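Local coordinates for hypothetical protein Atu2144 (Agrobacterium tumefaciens, PDB 2ODF), which is of unknown function but belongs to the N-formylglutamate amidohydrolase family and so probably cleaves amide bonds, at residues 31-36 with 152-157; 85-90 with 97-102. All coordinates share one frame; numbering follows the deposited sequence.

In the fold
Contact 1 lies near the centre of the chain. It joins the loop that follows strand 27-31 to the end of strand 149-156, its parallel neighbour in the mixed sheet. Contact 2 closes a short loop between strands 77-80 and 102-103. Along the chain it is nested between the two segments of contact 1. The centres are 13 Å apart, but the contacts touch. His33 NE2 lies 2.7 Å from Asp88 OD1, a probable hydrogen bond, and Glu32 packs against Asn90. Together they gather acidic and histidine side chains beside the sheet, consistent with an active-site region, as in related zinc exopeptidases.

Contact 1. Residues 31-36 with 152-157; sequences CEHASA and TIHSFT
Glu32 reaches across to His154 with its carboxylate. From CB, CG sits beside the backbone N, anti to the carbonyl carbon (chi1 -52°). A bend at chi2, 96°, then turns CD toward the His154 ring. Glu32 OE1 packs against that ring and also lies 4.0 Å from CB of Thr152. OE2 lies in the plane of the ring, at its edge, and is hydrogen-bonded to OG1 of Thr209. The carboxylate and ring planes are 73° apart.

His33 meets the same ring. The edge of His154 is turned toward the face of His33 in an offset edge-to-face pair, with centroids 5.0 Å apart. The His33 ring is held from outside the pair: NE2 has Asp88 as its partner, and ND1 has a weak bond to Asp59 OD1.

One water bridges the two backbones. It accepts from His33 N at 2.8 Å and donates to Ile153 O at 2.9 Å. It also lies over the centre of one face of the His154 ring, 3.2 Å above the plane. Cys31 SG comes within 3.5 Å of Ile153 O.

This cluster of Glu32, His33 and His154 at the ends of parallel strands is consistent with the active-site region of a zinc-exopeptidase-like fold. A type I turn from Cys31 to Ala34 carries the chain out of strand 27-31. Helix 62-73 packs on Cys31, Ala34 and Ile153. On the far side of strand 149-156, Thr152 pairs by backbone with strand 220-227, and His154 touches Glu225 of that strand.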
loop_
_atom_site.group_PDB
_atom_site.type_symbol
_atom_site.label_atom_id
_atom_site.label_comp_id
_atom_site.label_asym_id
_atom_site.label_seq_id
_atom_site.Cartn_x
_atom_site.Cartn_y
_atom_site.Cartn_z
ATOM N N CYS A 31 11.003 13.115 -8.073
ATOM C CA CYS A 31 12.289 12.541 -7.688
ATOM C C CYS A 31 12.112 11.565 -6.528
ATOM O O CYS A 31 12.130 11.954 -5.358
ATOM C CB CYS A 31 13.277 13.664 -7.323
ATOM S SG CYS A 31 14.944 13.078 -7.195
ATOM N N GLU A 32 11.916 10.289 -6.874
ATOM C CA GLU A 32 11.681 9.229 -5.894
ATOM C C GLU A 32 12.935 8.896 -5.051
ATOM O O GLU A 32 12.825 8.548 -3.872
ATOM C CB GLU A 32 11.187 7.961 -6.582
ATOM C CG GLU A 32 10.001 8.119 -7.502
ATOM C CD GLU A 32 10.421 8.280 -8.928
ATOM O OE1 GLU A 32 11.296 9.131 -9.182
ATOM O OE2 GLU A 32 9.884 7.571 -9.796
ATOM N N HIS A 33 14.119 9.064 -5.639
ATOM C CA HIS A 33 15.372 8.695 -4.964
ATOM C C HIS A 33 16.173 9.892 -4.496
ATOM O O HIS A 33 17.399 9.848 -4.446
ATOM C CB HIS A 33 16.221 7.783 -5.863
ATOM C CG HIS A 33 15.525 6.517 -6.274
ATOM N ND1 HIS A 33 15.899 5.795 -7.381
ATOM C CD2 HIS A 33 14.448 5.875 -5.752
ATOM C CE1 HIS A 33 15.109 4.741 -7.514
ATOM N NE2 HIS A 33 14.206 4.774 -6.548
ATOM N N ALA A 34 15.451 10.928 -4.075
ATOM C CA ALA A 34 15.980 12.242 -3.765
ATOM C C ALA A 34 16.857 12.257 -2.521
ATOM O O ALA A 34 17.791 13.058 -2.434
ATOM C CB ALA A 34 14.801 13.236 -3.551
ATOM N N SER A 35 16.532 11.399 -1.554
ATOM C CA SER A 35 17.093 11.527 -0.202
ATOM C C SER A 35 17.583 10.222 0.391
ATOM O O SER A 35 16.939 9.192 0.279
ATOM C CB SER A 35 16.069 12.175 0.732
ATOM O OG SER A 35 16.578 12.191 2.069
ATOM N N ALA A 36 18.729 10.303 1.054
ATOM C CA ALA A 36 19.397 9.162 1.659
ATOM C C ALA A 36 19.001 8.965 3.129
ATOM O O ALA A 36 19.448 7.996 3.762
ATOM C CB ALA A 36 20.891 9.353 1.543
ATOM N N THR A 152 10.387 12.455 -14.448
ATOM C CA THR A 152 11.113 11.937 -13.286
ATOM C C THR A 152 12.638 12.047 -13.481
ATOM O O THR A 152 13.170 11.922 -14.598
ATOM C CB THR A 152 10.703 10.497 -12.934
ATOM O OG1 THR A 152 11.340 9.573 -13.805
ATOM C CG2 THR A 152 9.192 10.286 -13.073
ATOM N N ILE A 153 13.327 12.306 -12.374
ATOM C CA ILE A 153 14.771 12.571 -12.394
ATOM C C ILE A 153 15.509 11.571 -11.525
ATOM O O ILE A 153 15.249 11.460 -10.314
ATOM C CB ILE A 153 15.097 14.008 -11.861
ATOM C CG1 ILE A 153 14.310 15.091 -12.612
ATOM C CG2 ILE A 153 16.588 14.267 -11.866
ATOM C CD1 ILE A 153 14.591 15.205 -14.108
ATOM N N HIS A 154 16.456 10.873 -12.144
ATOM C CA HIS A 154 17.218 9.807 -11.516
ATOM C C HIS A 154 18.713 9.964 -11.849
ATOM O O HIS A 154 19.077 10.598 -12.862
ATOM C CB HIS A 154 16.779 8.438 -12.039
ATOM C CG HIS A 154 15.454 7.972 -11.514
ATOM N ND1 HIS A 154 14.260 8.565 -11.866
ATOM C CD2 HIS A 154 15.143 6.975 -10.653
ATOM C CE1 HIS A 154 13.268 7.929 -11.260
ATOM N NE2 HIS A 154 13.781 6.973 -10.507
ATOM N N SER A 155 19.564 9.368 -11.019
ATOM C CA SER A 155 20.969 9.176 -11.376
ATOM C C SER A 155 21.348 7.729 -11.203
ATOM O O SER A 155 20.672 6.949 -10.481
ATOM C CB SER A 155 21.937 10.121 -10.597
ATOM O OG SER A 155 22.094 9.778 -9.227
ATOM N N PHE A 156 22.414 7.357 -11.899
ATOM C CA PHE A 156 22.890 6.000 -11.909
ATOM C C PHE A 156 24.394 5.959 -11.764
ATOM O O PHE A 156 25.113 6.895 -12.106
ATOM C CB PHE A 156 22.414 5.211 -13.148
ATOM C CG PHE A 156 22.921 5.745 -14.473
ATOM C CD1 PHE A 156 22.246 6.759 -15.136
ATOM C CD2 PHE A 156 24.051 5.195 -15.076
ATOM C CE1 PHE A 156 22.709 7.245 -16.386
ATOM C CE2 PHE A 156 24.519 5.685 -16.329
ATOM C CZ PHE A 156 23.814 6.694 -16.975
ATOM N N THR A 157 24.842 4.856 -11.199
ATOM C CA THR A 157 26.237 4.639 -10.872
ATOM C C THR A 157 27.053 4.314 -12.148
ATOM O O THR A 157 26.591 3.597 -13.028
ATOM C CB THR A 157 26.306 3.524 -9.810
ATOM O OG1 THR A 157 27.526 3.625 -9.079
ATOM C CG2 THR A 157 26.169 2.182 -10.451
HETATM O O HOH W 1 14.747 9.369 -8.369
#

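Contact 2. Residues 85-90 with 97-102; sequences LVYDCN and SAMPVK
Asp88 N donates to Ala98 O across the loop at 2.8 Å, nearly straight at 169°. It is the one direct hydrogen bond between the segments. Ala98 O also lies 3.3 Å from Tyr87 CA in a CA-H...O contact. It sits over one face of the Tyr87 ring as well, offset toward the rim. A water adds a second link, donating to Asp88 OD2 at 2.9 Å and to Ser97 O.

The Asp88 carboxylate also organises its own segment. Asp88 OD1 accepts from Asn90 N at 3.0 Å, which makes an Asx turn; the donor comes from the anti side, 30° out of the carboxylate plane. OD1 also faces His33, and OD2 forms a salt bridge with Arg84.

Apolar contacts gather on Tyr87, whose CG is anti to the backbone N (chi1 -167°) and so lies near Ala98 O. Ala98 CB makes an off-centre CH-pi contact, 4.2 Å from the Tyr87 ring centroid. Met99 SD makes an oblique Met-aromatic contact, 5.4 Å from the same Tyr87 centroid. Separately, Met99 CE packs 3.5 Å from Tyr87 CE2. Two carbons pack on carbonyl oxygens: Met99 CG on Val86 O, and Pro100 CD on Leu85 O. Helix 116-143 packs against Val86, Tyr87 and Met99, while Tyr87 OH bonds to Arg91 O.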
loop_
_atom_site.group_PDB
_atom_site.type_symbol
_atom_site.label_atom_id
_atom_site.label_comp_id
_atom_site.label_asym_id
_atom_site.label_seq_id
_atom_site.Cartn_x
_atom_site.Cartn_y
_atom_site.Cartn_z
ATOM N N LEU A 85 16.079 2.697 0.373
ATOM C CA LEU A 85 16.379 1.464 1.129
ATOM C C LEU A 85 15.233 1.037 2.027
ATOM O O LEU A 85 15.053 -0.171 2.245
ATOM C CB LEU A 85 17.642 1.601 1.958
ATOM C CG LEU A 85 18.966 1.657 1.198
ATOM C CD1 LEU A 85 20.030 2.107 2.170
ATOM C CD2 LEU A 85 19.304 0.356 0.589
ATOM N N VAL A 86 14.462 2.000 2.538
ATOM C CA VAL A 86 13.313 1.708 3.366
ATOM C C VAL A 86 12.105 1.339 2.484
ATOM O O VAL A 86 11.454 0.311 2.684
ATOM C CB VAL A 86 12.978 2.867 4.336
ATOM C CG1 VAL A 86 11.784 2.477 5.236
ATOM C CG2 VAL A 86 14.198 3.169 5.221
ATOM N N TYR A 87 11.842 2.158 1.475
ATOM C CA TYR A 87 10.822 1.833 0.477
ATOM C C TYR A 87 11.214 2.533 -0.822
ATOM O O TYR A 87 11.351 3.772 -0.846
ATOM C CB TYR A 87 9.382 2.233 0.907
ATOM C CG TYR A 87 8.367 1.596 -0.016
ATOM C CD1 TYR A 87 8.284 1.984 -1.354
ATOM C CD2 TYR A 87 7.552 0.549 0.403
ATOM C CE1 TYR A 87 7.417 1.357 -2.234
ATOM C CE2 TYR A 87 6.669 -0.067 -0.480
ATOM C CZ TYR A 87 6.625 0.336 -1.815
ATOM O OH TYR A 87 5.786 -0.270 -2.749
ATOM N N ASP A 88 11.390 1.752 -1.887
ATOM C CA ASP A 88 11.687 2.301 -3.209
ATOM C C ASP A 88 10.374 2.721 -3.851
ATOM O O ASP A 88 9.622 1.893 -4.354
ATOM C CB ASP A 88 12.426 1.283 -4.092
ATOM C CG ASP A 88 12.935 1.901 -5.392
ATOM O OD1 ASP A 88 12.371 2.937 -5.826
ATOM O OD2 ASP A 88 13.900 1.358 -5.965
ATOM N N CYS A 89 10.095 4.019 -3.807
ATOM C CA CYS A 89 8.802 4.522 -4.273
ATOM C C CYS A 89 8.589 4.357 -5.778
ATOM O O CYS A 89 7.478 4.564 -6.264
ATOM C CB CYS A 89 8.615 5.955 -3.845
ATOM S SG CYS A 89 8.231 6.095 -2.121
ATOM N N ASN A 90 9.631 3.976 -6.510
ATOM C CA ASN A 90 9.480 3.632 -7.920
ATOM C C ASN A 90 9.223 2.132 -8.097
ATOM O O ASN A 90 9.498 1.596 -9.147
ATOM C CB ASN A 90 10.734 4.037 -8.732
ATOM C CG ASN A 90 10.472 4.087 -10.249
ATOM O OD1 ASN A 90 9.344 4.265 -10.689
ATOM N ND2 ASN A 90 11.527 3.969 -11.033
ATOM N N SER A 97 11.934 -5.576 -5.169
ATOM C CA SER A 97 12.808 -4.408 -5.096
ATOM C C SER A 97 12.186 -3.287 -4.277
ATOM O O SER A 97 12.859 -2.328 -3.993
ATOM C CB SER A 97 13.169 -3.888 -6.497
ATOM O OG SER A 97 14.081 -4.788 -7.092
ATOM N N ALA A 98 10.921 -3.384 -3.883
ATOM C CA ALA A 98 10.301 -2.294 -3.107
ATOM C C ALA A 98 10.986 -2.081 -1.749
ATOM O O ALA A 98 11.132 -0.940 -1.266
ATOM C CB ALA A 98 8.789 -2.543 -2.914
ATOM N N MET A 99 11.340 -3.193 -1.148
ATOM C CA MET A 99 11.982 -3.241 0.127
ATOM C C MET A 99 13.103 -4.226 -0.017
ATOM O O MET A 99 12.931 -5.357 0.246
ATOM C CB MET A 99 11.009 -3.645 1.224
ATOM C CG MET A 99 9.841 -2.711 1.360
ATOM S SD MET A 99 8.487 -3.137 2.488
ATOM C CE MET A 99 7.156 -2.933 1.472
ATOM N N PRO A 100 14.206 -3.777 -0.589
ATOM C CA PRO A 100 15.162 -4.739 -1.109
ATOM C C PRO A 100 16.021 -5.428 -0.042
ATOM O O PRO A 100 16.547 -4.771 0.860
ATOM C CB PRO A 100 16.025 -3.896 -2.037
ATOM C CG PRO A 100 16.046 -2.557 -1.424
ATOM C CD PRO A 100 14.641 -2.387 -0.861
ATOM N N VAL A 101 16.176 -6.740 -0.183
ATOM C CA VAL A 101 16.995 -7.510 0.753
ATOM C C VAL A 101 18.516 -7.316 0.543
ATOM O O VAL A 101 19.304 -7.550 1.466
ATOM C CB VAL A 101 16.657 -9.018 0.726
ATOM C CG1 VAL A 101 15.175 -9.208 1.055
ATOM C CG2 VAL A 101 17.021 -9.668 -0.634
ATOM N N LYS A 102 18.897 -6.854 -0.644
ATOM C CA LYS A 102 20.294 -6.609 -0.996
ATOM C C LYS A 102 20.402 -5.314 -1.825
ATOM O O LYS A 102 19.469 -4.978 -2.537
ATOM C CB LYS A 102 20.816 -7.787 -1.826
ATOM C CG LYS A 102 22.309 -8.053 -1.682
ATOM C CD LYS A 102 22.747 -9.320 -2.462
ATOM C CE LYS A 102 22.431 -10.599 -1.708
ATOM N NZ LYS A 102 22.943 -11.849 -2.420
HETATM O O HOH W 2 14.906 -1.104 -4.807
#